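Local coordinates for protein BAT-2 beta-lactamase (Bacillus atrophaeus, PDB 6W5G) that probably hydrolyses the amide bond of beta-lactam antibiotics as a class D serine beta-lactamase, a resistance enzyme of Gram-positive bacteria, at residues S35-D40 / G48-H53; K90-E95 / Q130-D135; S119-S124 / K195-M200; D177-L182 / S237-T242. All coordinates share one frame; numbering follows the deposited sequence.

Contact 1: residues S35-D40 / G48-H53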
# COMPACT_ATOMS: atom_id res chain seq x y z
N SER A 35 -8.26 -14.89 15.39
CA SER A 35 -8.31 -16.29 15.00
C SER A 35 -9.73 -16.77 14.72
O SER A 35 -9.92 -17.79 14.05
CB SER A 35 -7.64 -17.20 16.04
OG SER A 35 -6.46 -16.61 16.56
N LYS A 36 -10.75 -16.06 15.23
CA LYS A 36 -12.14 -16.43 15.02
C LYS A 36 -12.83 -15.58 13.96
O LYS A 36 -14.06 -15.61 13.86
CB LYS A 36 -12.92 -16.38 16.34
CG LYS A 36 -12.26 -17.08 17.51
CD LYS A 36 -13.31 -17.46 18.55
CE LYS A 36 -13.03 -18.82 19.19
NZ LYS A 36 -11.89 -18.76 20.14
N LEU A 37 -12.06 -14.84 13.17
CA LEU A 37 -12.66 -14.04 12.11
C LEU A 37 -13.34 -14.92 11.07
O LEU A 37 -12.94 -16.07 10.84
CB LEU A 37 -11.60 -13.20 11.40
CG LEU A 37 -11.63 -11.70 11.66
CD1 LEU A 37 -11.41 -11.38 13.13
CD2 LEU A 37 -10.60 -11.00 10.77
N ASN A 38 -14.38 -14.38 10.44
CA ASN A 38 -14.92 -14.95 9.22
C ASN A 38 -15.31 -13.82 8.30
O ASN A 38 -16.06 -12.91 8.69
CB ASN A 38 -16.11 -15.87 9.47
CG ASN A 38 -16.46 -16.68 8.22
OD1 ASN A 38 -17.04 -16.14 7.28
ND2 ASN A 38 -16.10 -17.96 8.21
N VAL A 39 -14.80 -13.87 7.08
CA VAL A 39 -15.01 -12.82 6.10
C VAL A 39 -15.64 -13.37 4.82
O VAL A 39 -15.64 -12.69 3.79
CB VAL A 39 -13.72 -12.02 5.82
CG1 VAL A 39 -13.16 -11.43 7.12
CG2 VAL A 39 -12.68 -12.92 5.15
N ASP A 40 -16.17 -14.59 4.88
CA ASP A 40 -16.71 -15.26 3.70
C ASP A 40 -17.71 -14.39 2.96
O ASP A 40 -17.73 -14.36 1.72
CB ASP A 40 -17.40 -16.57 4.10
CG ASP A 40 -16.42 -17.65 4.53
OD1 ASP A 40 -15.20 -17.46 4.41
OD2 ASP A 40 -16.90 -18.71 4.99
N GLY A 48 -10.29 -13.64 -3.96
CA GLY A 48 -9.47 -12.73 -3.20
C GLY A 48 -8.92 -13.35 -1.93
O GLY A 48 -9.26 -14.47 -1.55
N THR A 49 -8.04 -12.59 -1.29
CA THR A 49 -7.45 -12.97 -0.02
C THR A 49 -7.52 -11.78 0.95
O THR A 49 -7.51 -10.62 0.53
CB THR A 49 -6.00 -13.47 -0.21
OG1 THR A 49 -5.44 -13.84 1.06
CG2 THR A 49 -5.13 -12.41 -0.86
N PHE A 50 -7.61 -12.10 2.24
CA PHE A 50 -7.60 -11.11 3.30
C PHE A 50 -6.67 -11.58 4.41
O PHE A 50 -6.76 -12.74 4.84
CB PHE A 50 -9.01 -10.87 3.87
CG PHE A 50 -9.04 -9.84 4.96
CD1 PHE A 50 -8.81 -8.51 4.67
CD2 PHE A 50 -9.29 -10.20 6.28
CE1 PHE A 50 -8.82 -7.54 5.67
CE2 PHE A 50 -9.31 -9.23 7.29
CZ PHE A 50 -9.08 -7.90 6.98
N ILE A 51 -5.80 -10.69 4.86
CA ILE A 51 -4.87 -10.97 5.95
C ILE A 51 -5.05 -9.90 7.00
O ILE A 51 -5.05 -8.71 6.67
CB ILE A 51 -3.41 -10.96 5.44
CG1 ILE A 51 -3.22 -11.98 4.31
CG2 ILE A 51 -2.45 -11.24 6.59
CD1 ILE A 51 -2.20 -11.53 3.28
N LEU A 52 -5.22 -10.30 8.26
CA LEU A 52 -5.33 -9.36 9.37
C LEU A 52 -4.40 -9.80 10.49
O LEU A 52 -4.53 -10.92 11.00
CB LEU A 52 -6.77 -9.28 9.89
CG LEU A 52 -7.04 -8.19 10.94
CD1 LEU A 52 -6.88 -6.79 10.35
CD2 LEU A 52 -8.43 -8.37 11.53
N HIS A 53 -3.47 -8.93 10.88
CA HIS A 53 -2.53 -9.24 11.95
C HIS A 53 -2.81 -8.34 13.15
O HIS A 53 -2.74 -7.12 13.04
CB HIS A 53 -1.08 -9.07 11.48
CG HIS A 53 -0.09 -9.30 12.57
ND1 HIS A 53 0.27 -10.57 12.99
CD2 HIS A 53 0.60 -8.44 13.36
CE1 HIS A 53 1.15 -10.47 13.97
NE2 HIS A 53 1.36 -9.19 14.22
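F50 and L52 both hold CG opposite the backbone N (chi1 -179° and -172°), which lifts the phenyl ring and the isobutyl group off the strand toward L37 and V39. L37 answers from the loop with a chi1 of -108°, away from any staggered position, and its CD2 does all the touching. That methyl meets CD2 of L52 at 3.5 Å, closer than two methyls usually sit, and also lies 4.1 Å from CE2 of F50, at the edge of the ring and near its plane. V39 reaches the same ring obliquely, CG1 to F50 CD2 at 4.1 Å. These side-chain pairs cross at about a right angle.

Strand 48-54 belongs to the antiparallel beta-sheet of the penicillin-binding-protein and beta-lactamase fold, and segment 35-40 runs over one of its faces, roughly antiparallel to the strand. T49, I51 and H53 point to the other face, where helix 172-184 packs. An Asx turn shapes the loop next to V39: N38 OD1 accepts from D40 N at 3.0 Å, with the N-H standing above the carbonyl plane. Near the C-terminus, K261 and Y262 hydrogen-bond the backbone of N38, and Y262 also touches L37.

Contact 2: residues K90-E95 / Q130-D135; sequences KAVRDE and QAMARD
M132, with A91 and V92, gives most of the surface buried here. The methionine side chain leaves helix 126-136 extended, with chi1 -177° and chi2 178°, and bends only at the last torsion. The thioether is thereby carried across to V92, which turns both its methyls to the sulfur from one side: CG2 lies 3.7 Å from M132 SD and CG1 3.9 Å. The two side chains cross at about a right angle. Further back along the methionine, CG rests 4.2 Å from A91 CB. The alanine methyl points toward the helix and settles between M132 and D135, with 4.1 Å to the CB of D135, one turn further along.

The segment 90-95 is the irregular chain that follows helix 81-88. K90, with positive phi, closes that helix in a Schellman motif, and the reversal places A91 and V92 against helix 126-136 in the helical part of the beta-lactamase fold. V92 also packs on L87 of helix 81-88, on L117 of helix 117-122 and on Y128, so its isopropyl group sits in a seam shared by three helices. M132 touches L117 as well.

Toward solvent the chemistry turns polar. A water donates to both sides, to A91 O at 2.9 Å and to D135 OD2 at 2.6 Å, joining the loop backbone to the helix carboxylate. The same OD2 forms a long, weak ion pair with K99, while D135 O accepts a hydrogen bond from R140.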
# COMPACT_ATOMS: atom_id res chain seq x y z
N LYS A 90 16.81 11.66 -0.89
CA LYS A 90 16.63 13.08 -1.17
C LYS A 90 16.25 13.34 -2.63
O LYS A 90 16.50 14.43 -3.15
CB LYS A 90 17.81 13.94 -0.71
CG LYS A 90 18.09 13.82 0.78
CD LYS A 90 19.33 14.59 1.18
CE LYS A 90 19.71 14.28 2.62
NZ LYS A 90 18.60 14.60 3.57
N ALA A 91 15.61 12.36 -3.27
CA ALA A 91 15.00 12.62 -4.57
C ALA A 91 13.84 13.60 -4.43
O ALA A 91 13.56 14.37 -5.36
CB ALA A 91 14.55 11.31 -5.22
N VAL A 92 13.16 13.57 -3.28
CA VAL A 92 12.14 14.54 -2.91
C VAL A 92 12.43 14.99 -1.49
O VAL A 92 13.08 14.28 -0.71
CB VAL A 92 10.71 13.98 -3.03
CG1 VAL A 92 10.31 13.82 -4.50
CG2 VAL A 92 10.58 12.65 -2.30
N ARG A 93 11.92 16.17 -1.15
CA ARG A 93 12.29 16.82 0.10
C ARG A 93 11.41 16.40 1.28
O ARG A 93 11.91 16.21 2.39
CB ARG A 93 12.20 18.34 -0.08
CG ARG A 93 12.38 19.16 1.18
CD ARG A 93 12.02 20.63 0.92
NE ARG A 93 12.83 21.22 -0.15
CZ ARG A 93 12.40 21.47 -1.38
NH1 ARG A 93 11.15 21.19 -1.73
NH2 ARG A 93 13.23 22.01 -2.27
N ASP A 94 10.11 16.27 1.05
CA ASP A 94 9.13 15.99 2.10
C ASP A 94 7.81 15.65 1.41
O ASP A 94 7.75 15.52 0.18
CB ASP A 94 9.03 17.14 3.12
CG ASP A 94 8.72 18.48 2.47
OD1 ASP A 94 8.00 18.50 1.46
OD2 ASP A 94 9.17 19.52 3.00
N GLU A 95 6.75 15.52 2.20
CA GLU A 95 5.43 15.17 1.68
C GLU A 95 4.82 16.27 0.83
O GLU A 95 3.81 16.04 0.15
CB GLU A 95 4.48 14.81 2.83
CG GLU A 95 4.10 15.99 3.73
CD GLU A 95 4.99 16.13 4.95
OE1 GLU A 95 4.47 16.10 6.08
OE2 GLU A 95 6.22 16.30 4.79
N GLN A 130 6.58 8.25 -11.07
CA GLN A 130 7.49 7.92 -12.17
C GLN A 130 8.63 8.93 -12.25
O GLN A 130 9.79 8.55 -12.44
CB GLN A 130 6.73 7.87 -13.49
CG GLN A 130 5.75 6.71 -13.61
CD GLN A 130 4.99 6.72 -14.92
OE1 GLN A 130 4.39 7.74 -15.29
NE2 GLN A 130 5.02 5.60 -15.64
N ALA A 131 8.31 10.22 -12.14
CA ALA A 131 9.37 11.23 -12.12
C ALA A 131 10.33 10.99 -10.96
O ALA A 131 11.55 11.04 -11.13
CB ALA A 131 8.75 12.63 -12.05
N MET A 132 9.80 10.70 -9.77
CA MET A 132 10.65 10.43 -8.62
C MET A 132 11.51 9.18 -8.83
O MET A 132 12.70 9.17 -8.51
CB MET A 132 9.80 10.28 -7.36
CG MET A 132 10.64 10.07 -6.12
SD MET A 132 9.64 9.95 -4.64
CE MET A 132 8.80 8.39 -4.92
N ALA A 133 10.91 8.13 -9.39
CA ALA A 133 11.66 6.89 -9.63
C ALA A 133 12.83 7.13 -10.58
O ALA A 133 13.93 6.62 -10.35
CB ALA A 133 10.74 5.80 -10.18
N ARG A 134 12.62 7.93 -11.63
CA ARG A 134 13.73 8.26 -12.53
C ARG A 134 14.85 8.98 -11.79
O ARG A 134 16.03 8.75 -12.07
CB ARG A 134 13.22 9.09 -13.71
CG ARG A 134 12.28 8.34 -14.65
CD ARG A 134 12.00 9.13 -15.93
NE ARG A 134 11.19 10.33 -15.68
CZ ARG A 134 9.86 10.37 -15.74
NH1 ARG A 134 9.18 9.26 -16.01
NH2 ARG A 134 9.22 11.51 -15.51
N ASP A 135 14.50 9.85 -10.84
CA ASP A 135 15.52 10.55 -10.06
C ASP A 135 16.24 9.61 -9.11
O ASP A 135 17.45 9.73 -8.91
CB ASP A 135 14.89 11.72 -9.29
CG ASP A 135 14.55 12.89 -10.19
OD1 ASP A 135 15.08 12.97 -11.32
OD2 ASP A 135 13.74 13.74 -9.76
O HOH W 1 12.16 13.41 -7.66

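Contact 3: residues S119-S124 / K195-M200; sequences SAMRDS and KTVKRM. With EDO (1,2-ethanediol), chain G; EDO (1,2-ethanediol), chain D; EDO (1,2-ethanediol), chain E.
M121 and M200 bring helix 117-122 and helix 191-200 together, just before S124, by its place in the sequence probably the serine of the S-x-V motif of class D enzymes, here with isoleucine third. M121 runs out extended (chi1 176°) and bends at chi3, so that its CE meets CE of M200 at 3.7 Å; the two chains cross at about a right angle. The sulfur of M121 lies alongside the base of the other methionine, SD to M200 CB 3.9 Å. V197 stands at the margin, its CG1 4.4 Å from M121 CE.

A water adds a looser polar link: it accepts from R122 NH2 at 2.9 Å, in the plane of the guanidinium, and donates weakly to R199 O.

Helix 117-122 closes in a Schellman motif with S124 as its positive-phi residue. S124 OG is hydrogen-bonded to K214 of the K-T-G motif; an ethanediol also approaches it, but at a doubtfully short distance. R199 NH2, in a salt bridge with E95, also hydrogen-bonds an ethanediol, probably from the crystallisation liquor.

Y129 of helix 126-136 packs on both methionines, A83 of helix 81-88 touches V197 and M200, and K214 on strand 209-217 touches M121.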
# COMPACT_ATOMS: atom_id res chain seq x y z
N SER A 119 0.12 14.29 -1.93
CA SER A 119 -1.13 14.29 -2.69
C SER A 119 -1.09 13.24 -3.79
O SER A 119 -2.13 12.66 -4.13
CB SER A 119 -1.43 15.68 -3.27
OG SER A 119 -0.59 15.98 -4.37
N ALA A 120 0.09 12.97 -4.34
CA ALA A 120 0.19 11.95 -5.38
C ALA A 120 0.00 10.55 -4.80
O ALA A 120 -0.46 9.65 -5.50
CB ALA A 120 1.52 12.07 -6.13
N MET A 121 0.34 10.35 -3.53
CA MET A 121 -0.02 9.09 -2.89
C MET A 121 -1.54 9.00 -2.72
O MET A 121 -2.15 7.99 -3.10
CB MET A 121 0.69 8.92 -1.55
CG MET A 121 0.25 7.64 -0.84
SD MET A 121 1.23 7.22 0.60
CE MET A 121 2.76 6.70 -0.18
N ARG A 122 -2.15 10.05 -2.18
CA ARG A 122 -3.59 10.03 -1.91
C ARG A 122 -4.40 9.75 -3.18
O ARG A 122 -5.37 8.98 -3.16
CB ARG A 122 -3.99 11.36 -1.28
CG ARG A 122 -5.48 11.53 -1.05
CD ARG A 122 -5.74 12.87 -0.36
NE ARG A 122 -5.24 12.88 1.01
CZ ARG A 122 -5.06 13.98 1.74
NH1 ARG A 122 -5.32 15.17 1.23
NH2 ARG A 122 -4.61 13.88 2.99
N ASP A 123 -4.01 10.37 -4.30
CA ASP A 123 -4.74 10.22 -5.55
C ASP A 123 -4.08 9.26 -6.53
O ASP A 123 -4.48 9.22 -7.70
CB ASP A 123 -4.96 11.59 -6.21
CG ASP A 123 -6.04 12.40 -5.53
OD1 ASP A 123 -7.01 11.78 -5.04
OD2 ASP A 123 -5.95 13.64 -5.51
N SER A 124 -3.09 8.49 -6.08
CA SER A 124 -2.41 7.49 -6.93
C SER A 124 -1.96 8.11 -8.26
O SER A 124 -2.21 7.57 -9.34
CB SER A 124 -3.30 6.27 -7.19
OG SER A 124 -3.59 5.58 -6.00
N LYS A 195 7.70 7.98 9.78
CA LYS A 195 6.55 8.71 10.31
C LYS A 195 5.85 9.51 9.21
O LYS A 195 4.62 9.52 9.13
CB LYS A 195 6.97 9.62 11.46
CG LYS A 195 7.46 8.91 12.72
CD LYS A 195 6.36 8.07 13.38
CE LYS A 195 6.67 7.74 14.85
NZ LYS A 195 7.92 6.93 15.03
N THR A 196 6.63 10.18 8.35
CA THR A 196 6.05 11.00 7.29
C THR A 196 5.25 10.15 6.31
O THR A 196 4.12 10.50 5.94
CB THR A 196 7.17 11.74 6.55
OG1 THR A 196 7.78 12.68 7.44
CG2 THR A 196 6.61 12.50 5.33
N VAL A 197 5.82 9.02 5.88
CA VAL A 197 5.13 8.19 4.90
C VAL A 197 3.88 7.57 5.51
O VAL A 197 2.83 7.49 4.87
CB VAL A 197 6.08 7.14 4.30
CG1 VAL A 197 5.30 6.14 3.42
CG2 VAL A 197 7.18 7.83 3.47
N LYS A 198 3.97 7.12 6.77
CA LYS A 198 2.76 6.62 7.42
C LYS A 198 1.68 7.70 7.48
O LYS A 198 0.51 7.43 7.19
CB LYS A 198 3.09 6.02 8.79
CG LYS A 198 3.77 4.64 8.64
CD LYS A 198 4.01 3.95 9.98
CE LYS A 198 5.25 4.50 10.68
NZ LYS A 198 5.50 3.80 11.97
N ARG A 199 2.06 8.94 7.82
CA ARG A 199 1.07 10.02 7.84
C ARG A 199 0.46 10.24 6.46
O ARG A 199 -0.75 10.52 6.34
CB ARG A 199 1.74 11.31 8.34
CG ARG A 199 0.81 12.31 8.95
CD ARG A 199 1.64 13.26 9.84
NE ARG A 199 2.70 13.93 9.08
CZ ARG A 199 4.00 13.87 9.38
NH1 ARG A 199 4.41 13.16 10.42
NH2 ARG A 199 4.89 14.52 8.64
N MET A 200 1.28 10.12 5.41
CA MET A 200 0.76 10.26 4.05
C MET A 200 -0.26 9.19 3.70
O MET A 200 -1.07 9.40 2.78
CB MET A 200 1.90 10.18 3.03
CG MET A 200 2.74 11.45 2.94
SD MET A 200 4.32 11.16 2.12
CE MET A 200 3.91 10.04 0.79
C1 EDO G . 1.90 5.86 13.24
O1 EDO G . 3.13 6.23 12.59
C2 EDO G . 2.22 4.84 14.33
O2 EDO G . 3.18 3.91 13.81
C1 EDO D . 7.05 16.56 10.78
O1 EDO D . 7.28 15.27 10.21
C2 EDO D . 8.32 17.39 10.63
O2 EDO D . 8.78 17.31 9.28
C1 EDO E . -5.00 2.70 -7.30
O1 EDO E . -4.49 3.47 -6.21
C2 EDO E . -6.25 1.98 -6.82
O2 EDO E . -7.28 2.91 -6.47
O HOH W 2 -3.36 11.62 4.39

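Contact 4: residues D177-L182 / S237-T242; sequences DFIEHL and SYIFVT
I179 and I239 face each other where helix 172-184 packs on the sheet, and their side chains cross obliquely. Both place CG2 opposite the backbone N, with CG1 beside it (chi1 -63° in I179, -43° in I239), which turns these short branches to each other. The two CG2 methyls meet at 3.7 Å. The longer arm of I179 leads off, while its flank remains in touch, CB to I239 CG2 at 4.0 Å. The CG2 of I239 also lies 4.0 Å from E180 N, against the helix backbone. Its other branch, CG1, sits 4.2 Å from E180 CB, so the isoleucine spans two successive residues of the helix.

This is helix-on-sheet packing in the core of the fold: strand 236-244 turns I239 and V241 to helix 172-184, while F240 points away from it and T242 OG1 bonds T255 of helix 248-261. F230 on the adjoining strand touches both isoleucines.

Of its side chain, E180 brings only CB to I239; beyond CG the chain stays extended, and OE2 forms a salt bridge with K184. The contact is therefore carbon against carbon and backbone, held by shape and burial, with the glutamate's charge probably met largely by K184.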
# COMPACT_ATOMS: atom_id res chain seq x y z
N ASP A 177 3.98 -8.33 5.57
CA ASP A 177 5.24 -8.24 6.31
C ASP A 177 5.89 -6.88 6.12
O ASP A 177 6.40 -6.29 7.08
CB ASP A 177 6.20 -9.34 5.86
CG ASP A 177 5.77 -10.72 6.32
OD1 ASP A 177 5.00 -10.81 7.30
OD2 ASP A 177 6.22 -11.70 5.71
N PHE A 178 5.89 -6.36 4.89
CA PHE A 178 6.47 -5.04 4.65
C PHE A 178 5.73 -3.96 5.44
O PHE A 178 6.36 -3.12 6.10
CB PHE A 178 6.49 -4.72 3.16
CG PHE A 178 6.76 -3.28 2.88
CD1 PHE A 178 8.05 -2.76 3.04
CD2 PHE A 178 5.74 -2.43 2.51
CE1 PHE A 178 8.29 -1.41 2.82
CE2 PHE A 178 5.97 -1.09 2.28
CZ PHE A 178 7.25 -0.57 2.43
N ILE A 179 4.40 -3.97 5.38
CA ILE A 179 3.63 -2.96 6.11
C ILE A 179 3.83 -3.11 7.61
O ILE A 179 3.93 -2.12 8.34
CB ILE A 179 2.14 -2.99 5.71
CG1 ILE A 179 1.97 -2.63 4.23
CG2 ILE A 179 1.32 -2.04 6.60
CD1 ILE A 179 2.43 -1.24 3.88
N GLU A 180 3.92 -4.35 8.10
CA GLU A 180 4.17 -4.56 9.52
C GLU A 180 5.54 -4.00 9.92
O GLU A 180 5.69 -3.41 11.00
CB GLU A 180 4.06 -6.04 9.88
CG GLU A 180 4.28 -6.29 11.37
CD GLU A 180 4.08 -7.74 11.76
OE1 GLU A 180 3.81 -8.57 10.87
OE2 GLU A 180 4.22 -8.05 12.97
N HIS A 181 6.54 -4.18 9.06
CA HIS A 181 7.86 -3.63 9.33
C HIS A 181 7.84 -2.11 9.33
O HIS A 181 8.52 -1.47 10.13
CB HIS A 181 8.88 -4.16 8.33
CG HIS A 181 9.13 -5.63 8.45
ND1 HIS A 181 9.55 -6.41 7.40
CD2 HIS A 181 8.97 -6.47 9.50
CE1 HIS A 181 9.68 -7.66 7.80
NE2 HIS A 181 9.34 -7.73 9.07
N LEU A 182 7.06 -1.51 8.42
CA LEU A 182 6.91 -0.06 8.42
C LEU A 182 6.21 0.42 9.68
O LEU A 182 6.63 1.41 10.30
CB LEU A 182 6.15 0.37 7.18
CG LEU A 182 5.81 1.86 7.10
CD1 LEU A 182 7.07 2.72 7.21
CD2 LEU A 182 5.03 2.18 5.82
N SER A 237 -3.96 -2.19 17.56
CA SER A 237 -3.64 -1.88 16.18
C SER A 237 -3.54 -3.18 15.40
O SER A 237 -3.22 -4.23 15.95
CB SER A 237 -2.35 -1.06 16.06
OG SER A 237 -1.28 -1.71 16.70
N TYR A 238 -3.82 -3.08 14.10
CA TYR A 238 -3.92 -4.24 13.23
C TYR A 238 -3.36 -3.89 11.86
O TYR A 238 -3.60 -2.80 11.35
CB TYR A 238 -5.39 -4.68 13.07
CG TYR A 238 -6.12 -4.86 14.39
CD1 TYR A 238 -6.65 -3.77 15.08
CD2 TYR A 238 -6.28 -6.13 14.95
CE1 TYR A 238 -7.29 -3.93 16.29
CE2 TYR A 238 -6.94 -6.30 16.16
CZ TYR A 238 -7.44 -5.20 16.82
OH TYR A 238 -8.09 -5.35 18.03
N ILE A 239 -2.60 -4.82 11.28
CA ILE A 239 -2.08 -4.71 9.91
C ILE A 239 -3.02 -5.50 9.01
O ILE A 239 -3.45 -6.60 9.37
CB ILE A 239 -0.66 -5.31 9.82
CG1 ILE A 239 0.20 -4.90 11.02
CG2 ILE A 239 -0.00 -4.98 8.48
CD1 ILE A 239 0.42 -3.40 11.15
N PHE A 240 -3.32 -4.97 7.83
CA PHE A 240 -4.19 -5.71 6.92
C PHE A 240 -3.67 -5.65 5.49
O PHE A 240 -2.98 -4.71 5.08
CB PHE A 240 -5.64 -5.19 6.97
CG PHE A 240 -5.76 -3.72 6.69
CD1 PHE A 240 -5.66 -3.23 5.39
CD2 PHE A 240 -5.95 -2.83 7.73
CE1 PHE A 240 -5.73 -1.87 5.14
CE2 PHE A 240 -6.03 -1.47 7.49
CZ PHE A 240 -5.94 -0.99 6.19
N VAL A 241 -4.04 -6.67 4.73
CA VAL A 241 -3.84 -6.70 3.28
C VAL A 241 -5.07 -7.33 2.66
O VAL A 241 -5.47 -8.43 3.06
CB VAL A 241 -2.59 -7.50 2.89
CG1 VAL A 241 -2.59 -7.79 1.38
CG2 VAL A 241 -1.32 -6.77 3.30
N THR A 242 -5.67 -6.65 1.69
CA THR A 242 -6.70 -7.23 0.85
C THR A 242 -6.19 -7.24 -0.58
O THR A 242 -5.61 -6.24 -1.04
CB THR A 242 -8.00 -6.43 0.95
OG1 THR A 242 -8.47 -6.50 2.29
CG2 THR A 242 -9.05 -7.00 0.01

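Overall arrangement
Contacts 1 and 4 share the six-stranded sheet. Their strands, 48-54 and 236-244, are neighbours joined by backbone bonds such as H53 N to I239 O, and the contact centres lie 14 Å apart. Contacts 2 and 3 form a second pair in the helical region, 13 Å between centres, tied by the salt bridge from E95 to R199. Contacts 1 and 2 stand at the far ends, 35 Å between centres. Along the chain contact 1 closes first; contact 3 interleaves with both 2 and 4. Helices 172-184 and 191-200, consecutive in sequence, lead from the sheet to the helical region, between which class D enzymes hold their active site.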